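Local coordinates for protein L-amino acid deaminase (Proteus vulgaris, PDB 5HXW) that is a membrane-bound flavoprotein that binds FAD and probably catalyses the oxidative deamination of L-amino acids, at residues V301-K306 with N331-N336; Q264-S269 with K382-I387; T295-I300 with P365-S370. All blocks are in the same frame, centred on the assembly; numbering follows the deposited sequence.

Interaction 1. Residues V301-K306 with N331-N336; sequences VAPVVK and NEQLIN. With 16A (cetyl-trimethyl-ammonium), chain I.
Pro303 and Gln333 lie side by side and point the same way, the proline CB 3.9 Å from Gln333 CB and in similar reach of its CG. The same CB of Pro303 also meets the amide of Asn331, with ND2 at 3.8 Å. Further along, Val304 and Leu334 repeat the parallel placement, Val304 CG1 touching Leu334 CD1 at 3.8 Å; chi1 of Val304 (-180°) sets CG1 anti to the backbone N. Leu334 CD1 also rests against the backbone of Val305. No direct hydrogen bond joins the two segments. Instead a water sits 2.9 Å from Val304 O, to which it can donate, and accepts from Asn331 N (2.7 Å), bridging the loop after strand 293-303 to the start of helix 332-339. Asn331 is itself fixed by its OD1, which accepts from Gln333 N at 2.8 Å with the donor nitrogen in the plane of the side-chain carbonyl. Pro303 also packs on Pro258 and Tyr260 of strand 257-266, and Gln333 shares Tyr260. At the helix start a cetyl-trimethyl-ammonium places C16, the chain methylene next to its ammonium nitrogen, 3.2 Å from Asn331 O, while its chain runs past Ile335 and Leu334. Asn331 thus forms a side-chain N-cap of helix 332-339, here bordering a detergent site.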
loop_
_atom_site.group_PDB
_atom_site.type_symbol
_atom_site.label_atom_id
_atom_site.label_comp_id
_atom_site.label_asym_id
_atom_site.label_seq_id
_atom_site.Cartn_x
_atom_site.Cartn_y
_atom_site.Cartn_z
ATOM N N VAL A 301 2.894 -1.426 14.987
ATOM C CA VAL A 301 3.130 -2.610 15.811
ATOM C C VAL A 301 3.735 -3.720 14.948
ATOM O O VAL A 301 3.110 -4.174 13.991
ATOM C CB VAL A 301 1.830 -3.076 16.527
ATOM C CG1 VAL A 301 1.987 -4.463 17.132
ATOM C CG2 VAL A 301 1.431 -2.088 17.613
ATOM N N ALA A 302 4.957 -4.134 15.283
ATOM C CA ALA A 302 5.593 -5.280 14.631
ATOM C C ALA A 302 5.500 -6.532 15.515
ATOM O O ALA A 302 6.190 -6.617 16.542
ATOM C CB ALA A 302 7.041 -4.970 14.259
ATOM N N PRO A 303 4.631 -7.497 15.131
ATOM C CA PRO A 303 4.532 -8.739 15.907
ATOM C C PRO A 303 5.738 -9.646 15.683
ATOM O O PRO A 303 6.308 -9.661 14.589
ATOM C CB PRO A 303 3.258 -9.398 15.375
ATOM C CG PRO A 303 3.094 -8.865 13.992
ATOM C CD PRO A 303 3.705 -7.490 13.979
ATOM N N VAL A 304 6.121 -10.379 16.725
ATOM C CA VAL A 304 7.201 -11.358 16.650
ATOM C C VAL A 304 6.703 -12.572 15.864
ATOM O O VAL A 304 5.699 -13.182 16.232
ATOM C CB VAL A 304 7.694 -11.780 18.058
ATOM C CG1 VAL A 304 8.823 -12.800 17.969
ATOM C CG2 VAL A 304 8.156 -10.568 18.855
ATOM N N VAL A 305 7.393 -12.882 14.767
ATOM C CA VAL A 305 7.164 -14.110 13.991
ATOM C C VAL A 305 8.426 -14.986 13.995
ATOM O O VAL A 305 9.438 -14.605 14.594
ATOM C CB VAL A 305 6.669 -13.823 12.546
ATOM C CG1 VAL A 305 5.234 -13.311 12.561
ATOM C CG2 VAL A 305 7.598 -12.861 11.807
ATOM N N LYS A 306 8.365 -16.152 13.344
ATOM C CA LYS A 306 9.516 -17.064 13.264
ATOM C C LYS A 306 10.676 -16.424 12.490
ATOM O O LYS A 306 11.842 -16.644 12.816
ATOM C CB LYS A 306 9.119 -18.436 12.682
ATOM C CG LYS A 306 8.857 -18.475 11.179
ATOM C CD LYS A 306 8.287 -19.806 10.721
ATOM C CE LYS A 306 7.814 -19.695 9.282
ATOM N NZ LYS A 306 6.856 -20.766 8.896
ATOM N N ASN A 331 2.276 -11.764 20.397
ATOM C CA ASN A 331 0.880 -12.189 20.324
ATOM C C ASN A 331 0.719 -13.522 19.583
ATOM O O ASN A 331 1.675 -14.292 19.470
ATOM C CB ASN A 331 0.002 -11.082 19.722
ATOM C CG ASN A 331 0.415 -10.708 18.313
ATOM O OD1 ASN A 331 0.633 -11.570 17.469
ATOM N ND2 ASN A 331 0.517 -9.415 18.052
ATOM N N GLU A 332 -0.484 -13.770 19.068
ATOM C CA GLU A 332 -0.835 -15.030 18.405
ATOM C C GLU A 332 -0.160 -15.247 17.046
ATOM O O GLU A 332 -0.190 -16.360 16.510
ATOM C CB GLU A 332 -2.366 -15.197 18.313
ATOM C CG GLU A 332 -3.114 -14.152 17.487
ATOM C CD GLU A 332 -3.492 -12.910 18.278
ATOM O OE1 GLU A 332 -3.927 -13.036 19.449
ATOM O OE2 GLU A 332 -3.368 -11.799 17.715
ATOM N N GLN A 333 0.452 -14.192 16.504
ATOM C CA GLN A 333 1.174 -14.264 15.226
ATOM C C GLN A 333 2.381 -15.198 15.266
ATOM O O GLN A 333 2.663 -15.872 14.276
ATOM C CB GLN A 333 1.590 -12.873 14.725
ATOM C CG GLN A 333 0.432 -11.938 14.391
ATOM C CD GLN A 333 -0.416 -12.434 13.241
ATOM O OE1 GLN A 333 -1.407 -13.140 13.444
ATOM N NE2 GLN A 333 -0.021 -12.084 12.022
ATOM N N LEU A 334 3.077 -15.237 16.405
ATOM C CA LEU A 334 4.193 -16.160 16.602
ATOM C C LEU A 334 3.750 -17.617 16.454
ATOM O O LEU A 334 4.370 -18.386 15.714
ATOM C CB LEU A 334 4.885 -15.933 17.959
ATOM C CG LEU A 334 6.165 -16.739 18.234
ATOM C CD1 LEU A 334 7.335 -16.264 17.381
ATOM C CD2 LEU A 334 6.529 -16.681 19.703
ATOM N N ILE A 335 2.669 -17.968 17.152
ATOM C CA ILE A 335 2.096 -19.311 17.113
ATOM C C ILE A 335 1.604 -19.663 15.700
ATOM O O ILE A 335 1.878 -20.761 15.212
ATOM C CB ILE A 335 0.990 -19.491 18.189
ATOM C CG1 ILE A 335 1.520 -19.192 19.612
ATOM C CG2 ILE A 335 0.359 -20.876 18.110
ATOM C CD1 ILE A 335 2.615 -20.108 20.141
ATOM N N ASN A 336 0.909 -18.724 15.050
ATOM C CA ASN A 336 0.489 -18.875 13.651
ATOM C C ASN A 336 1.672 -19.067 12.698
ATOM O O ASN A 336 1.601 -19.888 11.777
ATOM C CB ASN A 336 -0.360 -17.682 13.186
ATOM C CG ASN A 336 -1.698 -17.572 13.910
ATOM O OD1 ASN A 336 -2.205 -18.534 14.487
ATOM N ND2 ASN A 336 -2.281 -16.380 13.870
HETATM C C1 16A I . 13.318 -16.247 25.984
HETATM C C2 16A I . 13.709 -17.256 24.925
HETATM C C3 16A I . 12.718 -18.411 24.859
HETATM C C4 16A I . 13.025 -19.300 23.660
HETATM C C5 16A I . 11.751 -19.882 23.061
HETATM C C6 16A I . 11.504 -19.364 21.636
HETATM C C7 16A I . 10.439 -20.190 20.905
HETATM C C8 16A I . 9.013 -19.728 21.216
HETATM C C9 16A I . 8.281 -20.750 22.096
HETATM C C10 16A I . 6.776 -20.495 22.134
HETATM C C11 16A I . 6.390 -19.490 23.222
HETATM C C12 16A I . 4.884 -19.254 23.236
HETATM C C13 16A I . 4.537 -17.790 22.989
HETATM C C14 16A I . 3.023 -17.623 22.912
HETATM C C15 16A I . 2.621 -16.194 22.555
HETATM C C16 16A I . 1.158 -16.129 22.081
HETATM N N1 16A I . 0.201 -15.339 22.906
HETATM C C17 16A I . -0.151 -16.085 24.114
HETATM C C18 16A I . 0.718 -14.019 23.308
HETATM C C19 16A I . -1.061 -15.133 22.178
HETATM O O HOH W 1 3.695 -12.073 18.091
#

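Interaction 2. Residues Q264-S269 with K382-I387; sequences QLISGS and KESKLI
Ile387 reaches over the backbone of the 264-269 segment, and each of its side-chain carbons has a neighbour there. CB lies 3.5 Å from Leu265 O, the carbonyl that also accepts the hydrogen bond from Ile387 N (2.8 Å). At CB the chain branches: chi1 of -64° puts CG1 anti to the carbonyl carbon, toward Ser267, while CG2 turns to CD2 of Leu265. CG1 meets Leu265 O and Ser267 N, and CD1 ends on the peptide between Ile266 and Ser267, 3.6 Å from Ser267 N. That amide donates to Lys385 O at 2.9 Å, within the carbonyl plane. Between these two bonds Ile266 and Leu386 form an antiparallel non-hydrogen-bonded pair, with Ile266 CG2 against Leu386 CD1 on their shared face of the sheet. Beyond the strand ends, serine hydroxyls take over the pairing. Ser267 OG accepts from Lys385 N at 2.7 Å, and Ser384 OG donates to Ser267 O at 2.9 Å from 37° above the carbonyl plane. Ser267 is therefore gripped through its N, O and OG, which extends the strand connection into irregular chain. Strand 257-266 is flanked in the sheet by strand 386-396 and by strand 293-303, to which Gln264 and Ile266 bond through Thr295 and Tyr293. Leu371 and Leu374 of helix 364-377 cover the face that carries Ile266, and Leu371 also touches Leu386.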
loop_
_atom_site.group_PDB
_atom_site.type_symbol
_atom_site.label_atom_id
_atom_site.label_comp_id
_atom_site.label_asym_id
_atom_site.label_seq_id
_atom_site.Cartn_x
_atom_site.Cartn_y
_atom_site.Cartn_z
ATOM N N GLN A 264 -9.007 4.516 12.147
ATOM C CA GLN A 264 -10.403 4.854 12.432
ATOM C C GLN A 264 -10.955 5.935 11.496
ATOM O O GLN A 264 -10.196 6.674 10.861
ATOM C CB GLN A 264 -10.617 5.206 13.917
ATOM C CG GLN A 264 -9.893 6.451 14.410
ATOM C CD GLN A 264 -9.842 6.575 15.922
ATOM O OE1 GLN A 264 -10.669 6.016 16.645
ATOM N NE2 GLN A 264 -8.864 7.327 16.408
ATOM N N LEU A 265 -12.283 5.995 11.419
ATOM C CA LEU A 265 -12.999 6.916 10.547
ATOM C C LEU A 265 -14.097 7.611 11.345
ATOM O O LEU A 265 -14.928 6.950 11.978
ATOM C CB LEU A 265 -13.612 6.148 9.374
ATOM C CG LEU A 265 -13.609 6.803 7.993
ATOM C CD1 LEU A 265 -12.413 6.320 7.179
ATOM C CD2 LEU A 265 -14.910 6.485 7.273
ATOM N N ILE A 266 -14.083 8.942 11.323
ATOM C CA ILE A 266 -15.092 9.754 12.021
ATOM C C ILE A 266 -15.872 10.665 11.074
ATOM O O ILE A 266 -15.384 11.022 9.996
ATOM C CB ILE A 266 -14.507 10.570 13.208
ATOM C CG1 ILE A 266 -13.315 11.436 12.765
ATOM C CG2 ILE A 266 -14.151 9.639 14.364
ATOM C CD1 ILE A 266 -12.924 12.523 13.743
ATOM N N SER A 267 -17.083 11.025 11.492
ATOM C CA SER A 267 -17.967 11.904 10.726
ATOM C C SER A 267 -17.453 13.346 10.645
ATOM O O SER A 267 -16.640 13.781 11.471
ATOM C CB SER A 267 -19.380 11.869 11.315
ATOM O OG SER A 267 -19.375 12.294 12.665
ATOM N N GLY A 268 -17.937 14.073 9.639
ATOM C CA GLY A 268 -17.545 15.460 9.403
ATOM C C GLY A 268 -18.115 16.478 10.375
ATOM O O GLY A 268 -18.765 16.123 11.370
ATOM N N SER A 269 -17.855 17.748 10.073
ATOM C CA SER A 269 -18.282 18.888 10.888
ATOM C C SER A 269 -18.325 20.157 10.024
ATOM O O SER A 269 -17.513 20.296 9.104
ATOM C CB SER A 269 -17.322 19.083 12.068
ATOM O OG SER A 269 -17.689 20.189 12.867
ATOM N N LYS A 382 -15.171 17.290 18.251
ATOM C CA LYS A 382 -15.747 16.862 19.543
ATOM C C LYS A 382 -17.145 16.232 19.421
ATOM O O LYS A 382 -17.528 15.402 20.250
ATOM C CB LYS A 382 -15.773 18.034 20.536
ATOM C CG LYS A 382 -15.730 17.632 22.003
ATOM N N GLU A 383 -17.887 16.631 18.386
ATOM C CA GLU A 383 -19.239 16.126 18.128
ATOM C C GLU A 383 -19.270 15.000 17.082
ATOM O O GLU A 383 -20.335 14.433 16.809
ATOM C CB GLU A 383 -20.175 17.272 17.706
ATOM C CG GLU A 383 -20.415 18.347 18.767
ATOM C CD GLU A 383 -21.129 17.840 20.015
ATOM O OE1 GLU A 383 -22.085 17.040 19.893
ATOM O OE2 GLU A 383 -20.737 18.253 21.128
ATOM N N SER A 384 -18.105 14.680 16.515
ATOM C CA SER A 384 -17.987 13.666 15.465
ATOM C C SER A 384 -18.263 12.258 15.979
ATOM O O SER A 384 -17.766 11.860 17.039
ATOM C CB SER A 384 -16.609 13.717 14.803
ATOM O OG SER A 384 -16.431 14.919 14.076
ATOM N N LYS A 385 -19.071 11.523 15.217
ATOM C CA LYS A 385 -19.413 10.136 15.522
ATOM C C LYS A 385 -18.437 9.164 14.867
ATOM O O LYS A 385 -17.889 9.441 13.797
ATOM C CB LYS A 385 -20.855 9.822 15.107
ATOM C CG LYS A 385 -21.898 10.345 16.083
ATOM C CD LYS A 385 -23.315 10.067 15.609
ATOM C CE LYS A 385 -24.334 10.631 16.588
ATOM N NZ LYS A 385 -25.702 10.104 16.336
ATOM N N LEU A 386 -18.235 8.029 15.528
ATOM C CA LEU A 386 -17.319 6.988 15.081
ATOM C C LEU A 386 -18.001 6.113 14.028
ATOM O O LEU A 386 -19.017 5.474 14.311
ATOM C CB LEU A 386 -16.892 6.158 16.294
ATOM C CG LEU A 386 -15.529 5.478 16.404
ATOM C CD1 LEU A 386 -14.375 6.471 16.389
ATOM C CD2 LEU A 386 -15.515 4.675 17.695
ATOM N N ILE A 387 -17.448 6.108 12.814
ATOM C CA ILE A 387 -18.009 5.342 11.684
ATOM C C ILE A 387 -17.436 3.915 11.606
ATOM O O ILE A 387 -18.198 2.944 11.613
ATOM C CB ILE A 387 -17.863 6.095 10.331
ATOM C CG1 ILE A 387 -18.671 7.402 10.355
ATOM C CG2 ILE A 387 -18.302 5.222 9.154
ATOM C CD1 ILE A 387 -18.234 8.432 9.335
#

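Interaction 3. Residues T295-I300 with P365-S370; sequences TSPRVI and PELNAS
The ring of Pro297 is the part of the 295-300 segment that meets helix 364-377 most extensively, and three side chains from one side of the helix close on it. Pro297 and Leu367 cross at about a right angle, ring CD touching Leu367 CD2 at 3.9 Å. At the next ring atom, CG, the CG methylene of Glu366 approaches to 3.9 Å. Ser370, one turn further along, brings CB within 3.8 Å of that same ring CG and OG within 3.7 Å of it. With chi1 at -163°, Ser370 OG is anti to its backbone N and comes near Pro297 N and CA. Glu366 CG is likewise anti to the backbone N (chi1 -176°), which carries it toward the ring. The chain then bends at chi2, and OE2 passes Pro297 CB at 4.2 Å, with Val299 CG2 slightly farther away. No hydrogen bond spans the interface, so the contact is van der Waals packing in which the serine hydroxyl takes part beside the carbons. On the sheet side, Val299 packs on His327 of strand 326-329. Leu367 also touches Gln389, so helix 364-377 lies against strand 293-303 and against strand 386-396, the next strand after the helix.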
loop_
_atom_site.group_PDB
_atom_site.type_symbol
_atom_site.label_atom_id
_atom_site.label_comp_id
_atom_site.label_asym_id
_atom_site.label_seq_id
_atom_site.Cartn_x
_atom_site.Cartn_y
_atom_site.Cartn_z
ATOM N N THR A 295 -8.563 9.194 10.541
ATOM C CA THR A 295 -7.549 9.501 11.560
ATOM C C THR A 295 -6.910 8.225 12.135
ATOM O O THR A 295 -7.558 7.175 12.199
ATOM C CB THR A 295 -8.094 10.450 12.672
ATOM O OG1 THR A 295 -7.095 10.658 13.680
ATOM C CG2 THR A 295 -9.374 9.918 13.318
ATOM N N SER A 296 -5.636 8.327 12.524
ATOM C CA SER A 296 -4.872 7.199 13.082
ATOM C C SER A 296 -3.730 7.640 14.006
ATOM O O SER A 296 -3.255 8.776 13.888
ATOM C CB SER A 296 -4.302 6.323 11.961
ATOM O OG SER A 296 -3.298 7.003 11.225
ATOM N N PRO A 297 -3.285 6.742 14.923
ATOM C CA PRO A 297 -2.043 6.979 15.676
ATOM C C PRO A 297 -0.811 6.776 14.792
ATOM O O PRO A 297 -0.913 6.169 13.719
ATOM C CB PRO A 297 -2.077 5.906 16.772
ATOM C CG PRO A 297 -3.478 5.395 16.800
ATOM C CD PRO A 297 -3.963 5.518 15.392
ATOM N N ARG A 298 0.337 7.282 15.240
ATOM C CA ARG A 298 1.598 7.094 14.516
ATOM C C ARG A 298 2.178 5.684 14.697
ATOM O O ARG A 298 2.939 5.218 13.847
ATOM C CB ARG A 298 2.634 8.173 14.896
ATOM C CG ARG A 298 3.343 7.972 16.227
ATOM C CD ARG A 298 4.380 9.053 16.493
ATOM N NE ARG A 298 3.855 10.129 17.337
ATOM C CZ ARG A 298 3.784 10.093 18.671
ATOM N NH1 ARG A 298 3.292 11.134 19.333
ATOM N NH2 ARG A 298 4.196 9.026 19.350
ATOM N N VAL A 299 1.781 5.021 15.788
ATOM C CA VAL A 299 2.387 3.770 16.266
ATOM C C VAL A 299 2.174 2.577 15.321
ATOM O O VAL A 299 1.037 2.186 15.036
ATOM C CB VAL A 299 1.919 3.440 17.711
ATOM C CG1 VAL A 299 2.465 2.100 18.187
ATOM C CG2 VAL A 299 2.338 4.543 18.677
ATOM N N ILE A 300 3.291 2.026 14.842
ATOM C CA ILE A 300 3.321 0.785 14.059
ATOM C C ILE A 300 3.711 -0.374 14.986
ATOM O O ILE A 300 4.724 -0.306 15.687
ATOM C CB ILE A 300 4.314 0.872 12.861
ATOM C CG1 ILE A 300 4.074 2.128 11.993
ATOM C CG2 ILE A 300 4.309 -0.411 12.029
ATOM C CD1 ILE A 300 2.791 2.157 11.179
ATOM N N PRO A 365 -8.329 0.855 22.929
ATOM C CA PRO A 365 -7.776 1.913 23.798
ATOM C C PRO A 365 -6.806 2.878 23.104
ATOM O O PRO A 365 -6.843 4.079 23.389
ATOM C CB PRO A 365 -7.051 1.122 24.893
ATOM C CG PRO A 365 -7.809 -0.152 24.980
ATOM C CD PRO A 365 -8.192 -0.473 23.565
ATOM N N GLU A 366 -5.963 2.355 22.207
ATOM C CA GLU A 366 -4.999 3.153 21.432
ATOM C C GLU A 366 -5.699 4.166 20.519
ATOM O O GLU A 366 -5.308 5.336 20.482
ATOM C CB GLU A 366 -4.071 2.238 20.616
ATOM C CG GLU A 366 -2.953 2.925 19.834
ATOM C CD GLU A 366 -1.805 3.399 20.710
ATOM O OE1 GLU A 366 -1.179 2.563 21.404
ATOM O OE2 GLU A 366 -1.519 4.615 20.696
ATOM N N LEU A 367 -6.728 3.703 19.803
ATOM C CA LEU A 367 -7.546 4.542 18.921
ATOM C C LEU A 367 -8.359 5.597 19.671
ATOM O O LEU A 367 -8.606 6.682 19.140
ATOM C CB LEU A 367 -8.485 3.686 18.062
ATOM C CG LEU A 367 -7.918 2.901 16.873
ATOM C CD1 LEU A 367 -8.947 1.903 16.367
ATOM C CD2 LEU A 367 -7.453 3.804 15.735
ATOM N N ASN A 368 -8.771 5.270 20.897
ATOM C CA ASN A 368 -9.537 6.188 21.739
ATOM C C ASN A 368 -8.709 7.362 22.275
ATOM O O ASN A 368 -9.137 8.514 22.178
ATOM C CB ASN A 368 -10.229 5.436 22.883
ATOM C CG ASN A 368 -11.190 6.316 23.662
ATOM O OD1 ASN A 368 -10.949 6.633 24.827
ATOM N ND2 ASN A 368 -12.280 6.726 23.016
ATOM N N ALA A 369 -7.532 7.061 22.827
ATOM C CA ALA A 369 -6.602 8.081 23.325
ATOM C C ALA A 369 -6.142 9.030 22.216
ATOM O O ALA A 369 -6.009 10.235 22.441
ATOM C CB ALA A 369 -5.406 7.426 24.003
ATOM N N SER A 370 -5.919 8.473 21.024
ATOM C CA SER A 370 -5.541 9.224 19.826
ATOM C C SER A 370 -6.642 10.204 19.392
ATOM O O SER A 370 -6.355 11.355 19.039
ATOM C CB SER A 370 -5.216 8.251 18.692
ATOM O OG SER A 370 -4.485 8.883 17.662
#

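From the N terminus, the chain first enters interaction 2 on strand 257-266, then passes along strand 293-303, whose broken middle supplies residues 295-300 to interaction 3 and whose end supplies 301-306 to interaction 1. Interaction 1 closes first, at helix 332-339. Interaction 3 closes next at helix 364-377, and interaction 2 last, as strand 386-396 begins. The loops are nested without crossing, interaction 1 within 3 and 3 within 2. Interactions 2 and 3 touch directly, since Gln264 NE2 probably bonds to Leu367 O, whereas interaction 1 lies about 32 Å from interaction 2 between centres. Together they attach two helices to one mixed sheet and join strands within it.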